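Local atomic coordinates of ParB domain protein nuclease (Sulfolobus solfataricus, PDB entry 5K5D), a protein that probably takes part in archaeal DNA segregation as a pNOB8-like ParB protein and may act as a nuclease. Residues L107-R112 / V216-A221; I123-A128 / L162-T167; I153-E158 / S169-E174; Y225-D230 / K256-D261. The protein carries 4 engineered substitutions. All coordinates share one frame; numbering follows the deposited sequence.

Contact 1: L107-R112 / V216-A221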
loop_
_atom_site.group_PDB
_atom_site.type_symbol
_atom_site.label_atom_id
_atom_site.label_comp_id
_atom_site.label_asym_id
_atom_site.label_seq_id
_atom_site.Cartn_x
_atom_site.Cartn_y
_atom_site.Cartn_z
ATOM N N LEU B 107 -3.852 5.170 -10.584
ATOM C CA LEU B 107 -4.256 4.545 -9.326
ATOM C C LEU B 107 -5.077 5.496 -8.452
ATOM O O LEU B 107 -4.627 6.596 -8.127
ATOM C CB LEU B 107 -3.029 4.050 -8.552
ATOM C CG LEU B 107 -2.386 2.726 -8.976
ATOM C CD1 LEU B 107 -2.222 2.644 -10.485
ATOM C CD2 LEU B 107 -1.045 2.538 -8.275
ATOM N N ASP B 108 -6.280 5.072 -8.071
ATOM C CA ASP B 108 -7.109 5.884 -7.184
ATOM C C ASP B 108 -6.489 5.985 -5.790
ATOM O O ASP B 108 -5.493 5.322 -5.500
ATOM C CB ASP B 108 -8.525 5.310 -7.100
ATOM C CG ASP B 108 -8.686 4.321 -5.962
ATOM O OD1 ASP B 108 -7.752 4.205 -5.139
ATOM O OD2 ASP B 108 -9.744 3.661 -5.892
ATOM N N LYS B 109 -7.067 6.822 -4.935
ATOM C CA LYS B 109 -6.488 7.092 -3.621
ATOM C C LYS B 109 -6.412 5.830 -2.756
ATOM O O LYS B 109 -5.489 5.670 -1.958
ATOM C CB LYS B 109 -7.280 8.195 -2.906
ATOM C CG LYS B 109 -6.575 8.816 -1.704
ATOM C CD LYS B 109 -7.367 9.997 -1.158
ATOM C CE LYS B 109 -6.644 10.680 -0.008
ATOM N NZ LYS B 109 -6.294 9.717 1.068
ATOM N N ASN B 110 -7.380 4.934 -2.933
ATOM C CA ASN B 110 -7.474 3.719 -2.126
ATOM C C ASN B 110 -6.525 2.611 -2.570
ATOM O O ASN B 110 -6.130 1.760 -1.774
ATOM C CB ASN B 110 -8.911 3.195 -2.113
ATOM C CG ASN B 110 -9.844 4.075 -1.304
ATOM O OD1 ASN B 110 -10.298 5.116 -1.777
ATOM N ND2 ASN B 110 -10.136 3.659 -0.076
ATOM N N GLU B 111 -6.170 2.622 -3.847
ATOM C CA GLU B 111 -5.277 1.614 -4.391
ATOM C C GLU B 111 -3.832 1.946 -4.040
ATOM O O GLU B 111 -3.014 1.049 -3.833
ATOM C CB GLU B 111 -5.451 1.507 -5.909
ATOM C CG GLU B 111 -6.798 0.956 -6.329
ATOM C CD GLU B 111 -7.125 1.238 -7.785
ATOM O OE1 GLU B 111 -7.995 0.537 -8.349
ATOM O OE2 GLU B 111 -6.520 2.163 -8.364
ATOM N N ARG B 112 -3.520 3.236 -3.972
ATOM C CA ARG B 112 -2.170 3.658 -3.612
ATOM C C ARG B 112 -1.938 3.511 -2.110
ATOM O O ARG B 112 -0.830 3.206 -1.673
ATOM C CB ARG B 112 -1.902 5.096 -4.057
ATOM C CG ARG B 112 -2.658 6.145 -3.275
ATOM C CD ARG B 112 -2.156 7.538 -3.624
ATOM N NE ARG B 112 -2.209 7.792 -5.062
ATOM C CZ ARG B 112 -1.802 8.918 -5.633
ATOM N NH1 ARG B 112 -1.311 9.899 -4.887
ATOM N NH2 ARG B 112 -1.886 9.064 -6.948
ATOM N N VAL B 216 -13.610 2.202 0.968
ATOM C CA VAL B 216 -14.040 3.182 1.962
ATOM C C VAL B 216 -12.972 4.259 2.131
ATOM O O VAL B 216 -11.806 3.946 2.367
ATOM C CB VAL B 216 -14.306 2.514 3.328
ATOM C CG1 VAL B 216 -14.353 3.559 4.438
ATOM C CG2 VAL B 216 -15.588 1.701 3.281
ATOM N N PRO B 217 -13.367 5.536 2.004
ATOM C CA PRO B 217 -12.404 6.637 2.114
ATOM C C PRO B 217 -11.709 6.636 3.472
ATOM O O PRO B 217 -12.347 6.369 4.494
ATOM C CB PRO B 217 -13.281 7.888 1.970
ATOM C CG PRO B 217 -14.491 7.413 1.241
ATOM C CD PRO B 217 -14.732 6.023 1.745
ATOM N N LEU B 218 -10.411 6.925 3.471
ATOM C CA LEU B 218 -9.627 6.986 4.696
ATOM C C LEU B 218 -10.230 7.957 5.703
ATOM O O LEU B 218 -10.572 7.582 6.829
ATOM C CB LEU B 218 -8.193 7.411 4.383
ATOM C CG LEU B 218 -7.319 7.785 5.584
ATOM C CD1 LEU B 218 -7.166 6.604 6.532
ATOM C CD2 LEU B 218 -5.957 8.290 5.133
ATOM N N ASP B 219 -10.351 9.211 5.290
ATOM C CA ASP B 219 -10.788 10.272 6.184
ATOM C C ASP B 219 -12.139 9.931 6.794
ATOM O O ASP B 219 -12.446 10.319 7.923
ATOM C CB ASP B 219 -10.836 11.589 5.416
ATOM C CG ASP B 219 -9.603 11.793 4.552
ATOM O OD1 ASP B 219 -8.608 12.355 5.058
ATOM O OD2 ASP B 219 -9.621 11.370 3.374
ATOM N N GLN B 220 -12.930 9.175 6.044
ATOM C CA GLN B 220 -14.221 8.697 6.511
ATOM C C GLN B 220 -14.043 7.571 7.524
ATOM O O GLN B 220 -14.764 7.497 8.516
ATOM C CB GLN B 220 -15.053 8.206 5.324
ATOM C CG GLN B 220 -16.533 8.113 5.607
ATOM C CD GLN B 220 -17.136 9.458 5.954
ATOM O OE1 GLN B 220 -17.127 10.382 5.142
ATOM N NE2 GLN B 220 -17.656 9.577 7.171
ATOM N N ALA B 221 -13.077 6.693 7.265
ATOM C CA ALA B 221 -12.787 5.587 8.171
ATOM C C ALA B 221 -12.256 6.111 9.497
ATOM O O ALA B 221 -12.558 5.566 10.558
ATOM C CB ALA B 221 -11.782 4.641 7.544
#
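Asn-110 reaches across to the backbone of Val-216, its ND2 donating to Val-216 O at 3.0 Å. The contact joins two helix N termini, those of helices 109-128 and 218-230, and the first of them opens with a capping box. The Asn-110 bond is bent, with an N-H...O angle of 137°. ND2 stands above the plane of the Val-216 carbonyl, 66° out of it, whereas Val-216 O lies close to the plane of the Asn-110 amide. CG is anti to the carbonyl carbon, chi1 -71°, with the amide directed to Val-216 O. The same ND2 also binds Val-209 O of helix 203-210, so one amide nitrogen serves two backbone carbonyls. An alanine here would probably leave Val-216 O and Val-209 O without this shared donor.

In the capping box, the clearer half runs from Asp-108 N to Glu-111 OE2, at 2.9 Å. The return bond from Glu-111 N to Asp-108 OD1 is doubtful in detail.

Lys-109 approaches the start of the second helix with a chain that is extended as far as CE. Its NZ lies 4.4 Å from Asp-219 OD2, too far for a salt bridge. NZ instead pairs with Asp-191 of helix 189-201, and Asp-219 OD1 pairs with Lys-194 of the same helix. The packing is slight: Lys-109 NZ comes within 4.3 Å of Leu-218 CD2.

Contact 2: I123-A128 / L162-T167. Engineered in segment 123-128: Met-126 (natural residue Ile).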
loop_
_atom_site.group_PDB
_atom_site.type_symbol
_atom_site.label_atom_id
_atom_site.label_comp_id
_atom_site.label_asym_id
_atom_site.label_seq_id
_atom_site.Cartn_x
_atom_site.Cartn_y
_atom_site.Cartn_z
ATOM N N ILE B 123 9.009 -2.760 4.786
ATOM C CA ILE B 123 10.139 -2.000 5.303
ATOM C C ILE B 123 10.271 -2.169 6.815
ATOM O O ILE B 123 11.376 -2.155 7.359
ATOM C CB ILE B 123 10.012 -0.499 4.962
ATOM C CG1 ILE B 123 10.091 -0.285 3.449
ATOM C CG2 ILE B 123 11.085 0.306 5.676
ATOM C CD1 ILE B 123 11.411 -0.675 2.848
ATOM N N ALA B 124 9.139 -2.336 7.491
ATOM C CA ALA B 124 9.138 -2.502 8.940
ATOM C C ALA B 124 9.831 -3.799 9.336
ATOM O O ALA B 124 10.643 -3.819 10.259
ATOM C CB ALA B 124 7.716 -2.470 9.480
ATOM N N LYS B 125 9.509 -4.880 8.630
ATOM C CA LYS B 125 10.123 -6.177 8.881
ATOM C C LYS B 125 11.608 -6.155 8.529
ATOM O O LYS B 125 12.417 -6.828 9.166
ATOM C CB LYS B 125 9.413 -7.263 8.079
ATOM C CG LYS B 125 7.913 -7.346 8.319
ATOM C CD LYS B 125 7.306 -8.436 7.453
ATOM C CE LYS B 125 5.813 -8.594 7.682
ATOM N NZ LYS B 125 5.257 -9.650 6.789
HETATM N N MSE B 126 11.956 -5.376 7.509
HETATM C CA MSE B 126 13.344 -5.219 7.084
HETATM C C MSE B 126 14.187 -4.503 8.137
HETATM O O MSE B 126 15.415 -4.582 8.124
HETATM C CB MSE B 126 13.412 -4.440 5.766
HETATM C CG MSE B 126 13.017 -5.235 4.532
HETATM SE SE MSE B 126 14.405 -6.484 3.958
HETATM C CE MSE B 126 13.369 -8.139 4.022
ATOM N N GLN B 127 13.525 -3.793 9.043
ATOM C CA GLN B 127 14.225 -3.044 10.078
ATOM C C GLN B 127 14.214 -3.785 11.412
ATOM O O GLN B 127 15.056 -3.541 12.277
ATOM C CB GLN B 127 13.611 -1.652 10.234
ATOM C CG GLN B 127 13.688 -0.795 8.980
ATOM C CD GLN B 127 13.015 0.556 9.154
ATOM O OE1 GLN B 127 12.397 0.827 10.186
ATOM N NE2 GLN B 127 13.133 1.411 8.144
ATOM N N ALA B 128 13.251 -4.686 11.579
ATOM C CA ALA B 128 13.196 -5.528 12.767
ATOM C C ALA B 128 14.138 -6.721 12.616
ATOM O O ALA B 128 14.439 -7.417 13.587
ATOM C CB ALA B 128 11.774 -6.000 13.019
ATOM N N LEU B 162 2.836 -7.904 13.114
ATOM C CA LEU B 162 2.682 -8.410 11.757
ATOM C C LEU B 162 2.790 -9.930 11.742
ATOM O O LEU B 162 3.090 -10.549 12.762
ATOM C CB LEU B 162 3.729 -7.786 10.834
ATOM C CG LEU B 162 3.893 -6.269 10.968
ATOM C CD1 LEU B 162 5.008 -5.761 10.063
ATOM C CD2 LEU B 162 2.581 -5.544 10.678
ATOM N N ASP B 163 2.552 -10.522 10.579
ATOM C CA ASP B 163 2.517 -11.974 10.453
ATOM C C ASP B 163 3.915 -12.589 10.401
ATOM O O ASP B 163 4.144 -13.565 9.686
ATOM C CB ASP B 163 1.735 -12.370 9.202
ATOM C CG ASP B 163 2.451 -11.973 7.922
ATOM O OD1 ASP B 163 3.226 -10.992 7.950
ATOM O OD2 ASP B 163 2.245 -12.646 6.889
ATOM N N ASP B 164 4.847 -12.021 11.156
ATOM C CA ASP B 164 6.217 -12.520 11.175
ATOM C C ASP B 164 6.842 -12.292 12.544
ATOM O O ASP B 164 7.991 -12.665 12.780
ATOM C CB ASP B 164 7.060 -11.815 10.113
ATOM C CG ASP B 164 7.409 -10.394 10.505
ATOM O OD1 ASP B 164 8.522 -9.941 10.169
ATOM O OD2 ASP B 164 6.570 -9.733 11.160
ATOM N N GLY B 165 6.085 -11.665 13.438
ATOM C CA GLY B 165 6.566 -11.379 14.776
ATOM C C GLY B 165 7.088 -9.963 14.923
ATOM O O GLY B 165 7.307 -9.484 16.038
ATOM N N THR B 166 7.295 -9.289 13.798
ATOM C CA THR B 166 7.730 -7.899 13.825
ATOM C C THR B 166 6.661 -7.045 14.487
ATOM O O THR B 166 5.529 -6.975 14.004
ATOM C CB THR B 166 8.000 -7.358 12.402
ATOM O OG1 THR B 166 9.133 -8.029 11.836
ATOM C CG2 THR B 166 8.275 -5.867 12.440
ATOM N N THR B 167 7.010 -6.413 15.602
ATOM C CA THR B 167 6.088 -5.498 16.267
ATOM C C THR B 167 6.552 -4.067 16.067
ATOM O O THR B 167 7.742 -3.814 15.882
ATOM C CB THR B 167 5.956 -5.791 17.777
ATOM O OG1 THR B 167 7.250 -5.748 18.388
ATOM C CG2 THR B 167 5.337 -7.163 18.000
#
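Lys-125 and Asp-163 form the salt bridge of this contact, with Lys-125 NZ 2.7 Å from Asp-163 OD1. It ties helix 109-128 to the turn of a beta hairpin, the link between antiparallel strands 159-161 and 167-169. The two side chains cross at about a right angle. NZ meets Asp-163 OD1 on its syn lone pair, the side of the other oxygen. The lysine chain is extended from CG to NZ, with chi2, chi3 and chi4 all near 180°, and this brings NZ to Asp-163.

Asp-164 adds a second negative charge nearby. Its OD2 is 4.6 Å from Lys-125 NZ, which is no salt bridge but would probably favour the positive charge. Its OD1 lies against the aliphatic part of the lysine, 3.2 Å from Lys-125 CG.

Hydrogen bonds within the turn hold the Asp-164 carboxylate in place. Thr-166 OG1 donates to Asp-164 OD1 at 2.6 Å. Thr-166 N donates to Asp-164 OD2 at 2.8 Å, from well above the carboxylate plane, and closes an Asx turn. At the backbone angles of Gly-165, a side chain would be jammed against the carbonyl O of Asp-164.

Apolar contacts are few. Elsewhere on this helix, Ile-123 and Gln-127 touch Ile-176 of helix 170-180. Leu-162 CD1 packs on Lys-125 CG at 3.7 Å and also nears Ala-124 CB, at 4.3 Å. Both branches of Thr-166, OG1 and CG2, meet Ala-128 CB. Thr-166 CG2 rests 3.5 Å from Ala-128 CB.

Contact 3: I153-E158 / S169-E174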
loop_
_atom_site.group_PDB
_atom_site.type_symbol
_atom_site.label_atom_id
_atom_site.label_comp_id
_atom_site.label_asym_id
_atom_site.label_seq_id
_atom_site.Cartn_x
_atom_site.Cartn_y
_atom_site.Cartn_z
ATOM N N ILE B 153 4.148 10.308 22.803
ATOM C CA ILE B 153 4.455 9.178 23.674
ATOM C C ILE B 153 3.307 8.176 23.623
ATOM O O ILE B 153 3.528 6.968 23.540
ATOM C CB ILE B 153 4.694 9.615 25.137
ATOM C CG1 ILE B 153 6.004 10.397 25.262
ATOM C CG2 ILE B 153 4.719 8.405 26.061
ATOM C CD1 ILE B 153 6.305 10.868 26.676
ATOM N N GLU B 154 2.081 8.694 23.667
ATOM C CA GLU B 154 0.884 7.870 23.552
ATOM C C GLU B 154 0.909 7.085 22.245
ATOM O O GLU B 154 0.576 5.900 22.207
ATOM C CB GLU B 154 -0.370 8.745 23.599
ATOM C CG GLU B 154 -1.670 7.983 23.384
ATOM C CD GLU B 154 -2.698 8.789 22.612
ATOM O OE1 GLU B 154 -2.324 9.830 22.030
ATOM O OE2 GLU B 154 -3.879 8.380 22.582
ATOM N N GLU B 155 1.311 7.761 21.175
ATOM C CA GLU B 155 1.374 7.156 19.853
ATOM C C GLU B 155 2.474 6.095 19.783
ATOM O O GLU B 155 2.468 5.233 18.904
ATOM C CB GLU B 155 1.595 8.242 18.801
ATOM C CG GLU B 155 1.489 7.767 17.375
ATOM C CD GLU B 155 1.458 8.919 16.397
ATOM O OE1 GLU B 155 0.659 9.855 16.617
ATOM O OE2 GLU B 155 2.238 8.895 15.421
ATOM N N ASN B 156 3.414 6.163 20.720
ATOM C CA ASN B 156 4.476 5.171 20.817
ATOM C C ASN B 156 4.120 4.086 21.830
ATOM O O ASN B 156 4.933 3.211 22.130
ATOM C CB ASN B 156 5.801 5.839 21.199
ATOM C CG ASN B 156 7.002 5.194 20.524
ATOM O OD1 ASN B 156 6.932 4.057 20.063
ATOM N ND2 ASN B 156 8.110 5.921 20.465
ATOM N N GLU B 157 2.896 4.156 22.354
ATOM C CA GLU B 157 2.405 3.183 23.327
ATOM C C GLU B 157 1.698 2.024 22.635
ATOM O O GLU B 157 1.789 0.878 23.073
ATOM C CB GLU B 157 1.431 3.837 24.314
ATOM C CG GLU B 157 1.987 5.018 25.091
ATOM C CD GLU B 157 3.074 4.630 26.073
ATOM O OE1 GLU B 157 3.491 5.499 26.869
ATOM O OE2 GLU B 157 3.513 3.462 26.051
ATOM N N GLU B 158 0.974 2.333 21.564
ATOM C CA GLU B 158 0.222 1.317 20.842
ATOM C C GLU B 158 1.105 0.606 19.828
ATOM O O GLU B 158 1.965 1.218 19.200
ATOM C CB GLU B 158 -0.997 1.923 20.147
ATOM C CG GLU B 158 -1.959 2.625 21.083
ATOM C CD GLU B 158 -1.606 4.083 21.290
ATOM O OE1 GLU B 158 -1.936 4.632 22.363
ATOM O OE2 GLU B 158 -1.004 4.681 20.373
ATOM N N SER B 169 5.229 0.413 16.746
ATOM C CA SER B 169 4.282 1.382 17.278
ATOM C C SER B 169 3.749 2.279 16.169
ATOM O O SER B 169 4.323 2.346 15.081
ATOM C CB SER B 169 4.940 2.239 18.360
ATOM O OG SER B 169 5.873 3.144 17.797
ATOM N N ALA B 170 2.647 2.965 16.450
ATOM C CA ALA B 170 2.053 3.886 15.489
ATOM C C ALA B 170 3.053 4.962 15.105
ATOM O O ALA B 170 3.011 5.498 13.996
ATOM C CB ALA B 170 0.799 4.518 16.067
ATOM N N LEU B 171 3.951 5.280 16.029
ATOM C CA LEU B 171 4.920 6.339 15.794
ATOM C C LEU B 171 5.979 5.893 14.797
ATOM O O LEU B 171 6.233 6.571 13.804
ATOM C CB LEU B 171 5.579 6.768 17.101
ATOM C CG LEU B 171 6.509 7.975 16.990
ATOM C CD1 LEU B 171 5.753 9.188 16.464
ATOM C CD2 LEU B 171 7.144 8.274 18.338
ATOM N N GLU B 172 6.593 4.747 15.067
ATOM C CA GLU B 172 7.627 4.213 14.192
ATOM C C GLU B 172 7.063 4.013 12.792
ATOM O O GLU B 172 7.685 4.406 11.804
ATOM C CB GLU B 172 8.170 2.896 14.748
ATOM C CG GLU B 172 8.563 2.968 16.218
ATOM C CD GLU B 172 8.891 1.607 16.809
ATOM O OE1 GLU B 172 7.947 0.844 17.108
ATOM O OE2 GLU B 172 10.091 1.299 16.978
ATOM N N TYR B 173 5.878 3.410 12.714
ATOM C CA TYR B 173 5.209 3.183 11.436
ATOM C C TYR B 173 4.976 4.495 10.689
ATOM O O TYR B 173 5.182 4.576 9.479
ATOM C CB TYR B 173 3.878 2.455 11.634
ATOM C CG TYR B 173 3.312 1.866 10.359
ATOM C CD1 TYR B 173 2.374 2.558 9.602
ATOM C CD2 TYR B 173 3.719 0.616 9.912
ATOM C CE1 TYR B 173 1.856 2.017 8.435
ATOM C CE2 TYR B 173 3.212 0.067 8.748
ATOM C CZ TYR B 173 2.282 0.771 8.014
ATOM O OH TYR B 173 1.782 0.219 6.859
ATOM N N GLU B 174 4.541 5.520 11.414
ATOM C CA GLU B 174 4.298 6.822 10.811
ATOM C C GLU B 174 5.585 7.451 10.286
ATOM O O GLU B 174 5.592 8.073 9.224
ATOM C CB GLU B 174 3.632 7.764 11.813
ATOM C CG GLU B 174 3.338 9.142 11.257
ATOM C CD GLU B 174 2.792 10.084 12.311
ATOM O OE1 GLU B 174 3.247 11.247 12.366
ATOM O OE2 GLU B 174 1.910 9.659 13.086
#
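Asn-156 leans over Leu-171 at an oblique angle, with its ND2 3.3 Å from Leu-171 CD2. Its other amide atom, OD1, turns to Ser-169 and accepts from OG at 2.7 Å. The hydroxyl stands 47° above the plane of the Asn-156 carbonyl. Ser-169 is the N-cap of helix 170-180. A chi1 of 72° sets its OG between the backbone N and the carbonyl carbon. From there OG accepts a nearly straight bond from Glu-172 N, at 3.2 Å. Glu-172 completes a capping box: its OE1 accepts from Ser-169 N on the anti lone pair. An alanine in place of Asn-156 would probably leave Ser-169 OG without this acceptor and open a gap beside Leu-171 CD2.

Glu-155 and Glu-174 cross at about a right angle, their carboxylate planes 46° apart. Their OE2 atoms are only 2.5 Å from each other, so one acid group probably holds a proton. Nearer the backbone, Glu-155 CG packs on Ala-170 CB at 3.6 Å. Two weak backbone bonds add to the join, Leu-171 N to Glu-155 O and Ala-170 N to Glu-158 O.

The contact lays the loop 153-158 against the first turn of helix 170-180. Ser-169 and Glu-172 touch Phe-159 of strand 159-161, and Glu-174 touches helix 189-201. Tyr-173 packs on helix 109-128 and bonds through OH to Asp-121.

Contact 4: Y225-D230 / K256-D261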
loop_
_atom_site.group_PDB
_atom_site.type_symbol
_atom_site.label_atom_id
_atom_site.label_comp_id
_atom_site.label_asym_id
_atom_site.label_seq_id
_atom_site.Cartn_x
_atom_site.Cartn_y
_atom_site.Cartn_z
ATOM N N TYR B 225 -13.388 5.887 13.488
ATOM C CA TYR B 225 -12.480 5.499 14.564
ATOM C C TYR B 225 -12.642 6.397 15.786
ATOM O O TYR B 225 -13.030 5.938 16.861
ATOM C CB TYR B 225 -11.025 5.530 14.082
ATOM C CG TYR B 225 -10.019 5.343 15.190
ATOM C CD1 TYR B 225 -9.814 4.092 15.764
ATOM C CD2 TYR B 225 -9.274 6.415 15.670
ATOM C CE1 TYR B 225 -8.891 3.915 16.786
ATOM C CE2 TYR B 225 -8.349 6.245 16.694
ATOM C CZ TYR B 225 -8.165 4.993 17.246
ATOM O OH TYR B 225 -7.251 4.814 18.257
ATOM N N THR B 226 -12.333 7.678 15.614
ATOM C CA THR B 226 -12.396 8.636 16.708
ATOM C C THR B 226 -13.790 8.676 17.333
ATOM O O THR B 226 -13.935 8.822 18.547
ATOM C CB THR B 226 -11.989 10.038 16.237
ATOM O OG1 THR B 226 -12.756 10.394 15.080
ATOM C CG2 THR B 226 -10.511 10.059 15.872
ATOM N N ARG B 227 -14.810 8.535 16.495
ATOM C CA ARG B 227 -16.191 8.504 16.961
ATOM C C ARG B 227 -16.432 7.320 17.894
ATOM O O ARG B 227 -16.737 7.495 19.073
ATOM C CB ARG B 227 -17.141 8.441 15.765
ATOM C CG ARG B 227 -18.554 7.995 16.094
ATOM C CD ARG B 227 -19.280 9.012 16.949
ATOM N NE ARG B 227 -20.689 8.670 17.113
ATOM C CZ ARG B 227 -21.570 9.423 17.762
ATOM N NH1 ARG B 227 -21.185 10.566 18.312
ATOM N NH2 ARG B 227 -22.833 9.034 17.861
ATOM N N VAL B 228 -16.276 6.115 17.359
ATOM C CA VAL B 228 -16.553 4.891 18.104
ATOM C C VAL B 228 -15.672 4.724 19.344
ATOM O O VAL B 228 -16.029 3.994 20.269
ATOM C CB VAL B 228 -16.437 3.652 17.192
ATOM C CG1 VAL B 228 -16.628 2.392 17.986
ATOM C CG2 VAL B 228 -17.474 3.720 16.083
ATOM N N LYS B 229 -14.532 5.409 19.375
ATOM C CA LYS B 229 -13.631 5.303 20.521
ATOM C C LYS B 229 -13.991 6.307 21.610
ATOM O O LYS B 229 -13.555 6.179 22.753
ATOM C CB LYS B 229 -12.167 5.473 20.100
ATOM C CG LYS B 229 -11.735 6.914 19.887
ATOM C CD LYS B 229 -10.319 6.982 19.335
ATOM C CE LYS B 229 -9.819 8.418 19.249
ATOM N NZ LYS B 229 -9.590 9.007 20.598
ATOM N N ASP B 230 -14.784 7.311 21.251
ATOM C CA ASP B 230 -15.297 8.253 22.236
ATOM C C ASP B 230 -16.510 7.650 22.932
ATOM O O ASP B 230 -16.709 7.835 24.129
ATOM C CB ASP B 230 -15.662 9.584 21.579
ATOM C CG ASP B 230 -14.450 10.320 21.034
ATOM O OD1 ASP B 230 -13.313 9.963 21.413
ATOM O OD2 ASP B 230 -14.635 11.258 20.232
ATOM N N LYS B 256 -23.867 7.103 8.808
ATOM C CA LYS B 256 -24.792 7.982 9.516
ATOM C C LYS B 256 -25.161 7.394 10.876
ATOM O O LYS B 256 -25.098 8.077 11.899
ATOM C CB LYS B 256 -26.057 8.216 8.689
ATOM C CG LYS B 256 -25.911 9.227 7.559
ATOM C CD LYS B 256 -27.240 9.434 6.844
ATOM C CE LYS B 256 -27.222 10.668 5.961
ATOM N NZ LYS B 256 -27.117 11.923 6.757
ATOM N N ILE B 257 -25.534 6.118 10.888
ATOM C CA ILE B 257 -25.895 5.452 12.136
ATOM C C ILE B 257 -24.759 5.514 13.158
ATOM O O ILE B 257 -25.001 5.674 14.355
ATOM C CB ILE B 257 -26.310 3.985 11.905
ATOM C CG1 ILE B 257 -27.552 3.923 11.016
ATOM C CG2 ILE B 257 -26.576 3.289 13.232
ATOM C CD1 ILE B 257 -27.851 2.541 10.496
ATOM N N ILE B 258 -23.523 5.406 12.677
ATOM C CA ILE B 258 -22.347 5.477 13.539
ATOM C C ILE B 258 -21.979 6.913 13.907
ATOM O O ILE B 258 -21.510 7.174 15.015
ATOM C CB ILE B 258 -21.104 4.843 12.874
ATOM C CG1 ILE B 258 -21.374 3.400 12.457
ATOM C CG2 ILE B 258 -19.912 4.902 13.816
ATOM C CD1 ILE B 258 -20.151 2.706 11.905
ATOM N N LEU B 259 -22.188 7.837 12.974
ATOM C CA LEU B 259 -21.673 9.200 13.113
ATOM C C LEU B 259 -22.707 10.214 13.602
ATOM O O LEU B 259 -22.476 10.906 14.591
ATOM C CB LEU B 259 -21.037 9.671 11.798
ATOM C CG LEU B 259 -19.847 8.833 11.323
ATOM C CD1 LEU B 259 -19.150 9.481 10.136
ATOM C CD2 LEU B 259 -18.874 8.614 12.470
ATOM N N ASN B 260 -23.836 10.305 12.906
ATOM C CA ASN B 260 -24.903 11.219 13.306
ATOM C C ASN B 260 -25.509 10.822 14.650
ATOM O O ASN B 260 -26.007 9.711 14.816
ATOM C CB ASN B 260 -25.992 11.291 12.232
ATOM C CG ASN B 260 -26.963 12.446 12.453
ATOM O OD1 ASN B 260 -27.217 12.863 13.587
ATOM N ND2 ASN B 260 -27.510 12.970 11.362
ATOM N N ASP B 261 -25.465 11.748 15.600
ATOM C CA ASP B 261 -25.918 11.492 16.961
ATOM C C ASP B 261 -27.406 11.201 17.097
ATOM O O ASP B 261 -27.831 10.598 18.078
ATOM C CB ASP B 261 -25.551 12.667 17.865
ATOM C CG ASP B 261 -24.170 12.534 18.448
ATOM O OD1 ASP B 261 -23.847 11.435 18.947
ATOM O OD2 ASP B 261 -23.408 13.522 18.405
HETATM O O HOH W 1 -25.010 7.797 16.629
#
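Arg-227 starts its path across this contact at CB, which lies 3.7 Å from Leu-259 CD2. CG is anti to the backbone N, chi1 163°. It meets the same methyl and also comes 3.3 Å from Ile-258 O. The arginine and Leu-259 side chains slide past each other in opposite directions. The chain then bends at chi2, 67°, and CD also stays near Ile-258 O. NE donates to Ile-258 O at 2.7 Å. The bond lies in the carbonyl plane but is tilted from the guanidinium plane.

Leu-259 O sits over the centre of one guanidinium face, 3.6 Å above the plane. These carbonyls belong to the C-terminal end of helix 252-259. Helix 218-230, which carries the arginine, packs beside it in the helical region that matches the Ssol_1539-like second domain. The partial negative charge of a helix C terminus would probably suit the guanidinium.

At the tip, two nitrogens grip one oxygen end-on. Arg-227 NH1 donates to Asp-261 OD1 at 2.9 Å. Arg-227 NH2 donates to the same atom, Asp-261 OD1, at 2.8 Å. Both come from one face of the carboxylate, which is turned 58° from the guanidinium. Asp-261 OD1 has a further salt bridge, to Arg-264 NE. NH2 also donates weakly to a water, which donates in turn to Ile-257 O and Asn-260 O. Next to the arginine, Val-228 CG2 packs against Ile-258 CG2 at 3.5 Å.

Overall arrangement
After the four-stranded sheet and helix 90-99, the chain enters helix 109-128. Contact 1 opens at the start of this helix and contact 2 near its end, on opposite sides of the chain's centre. Contact 3 opens in the loop before strand 159-161. Contact 2 closes in the hairpin turn and contact 3 closes just beyond it, on helix 170-180, so the two cross. Both nest in the long loop that contact 1 closes at helix 218-230. Contact 4 follows in series and ties the later part of that helix to helix 252-259. Contacts 1 and 4 touch where Gln-220 packs on Leu-259.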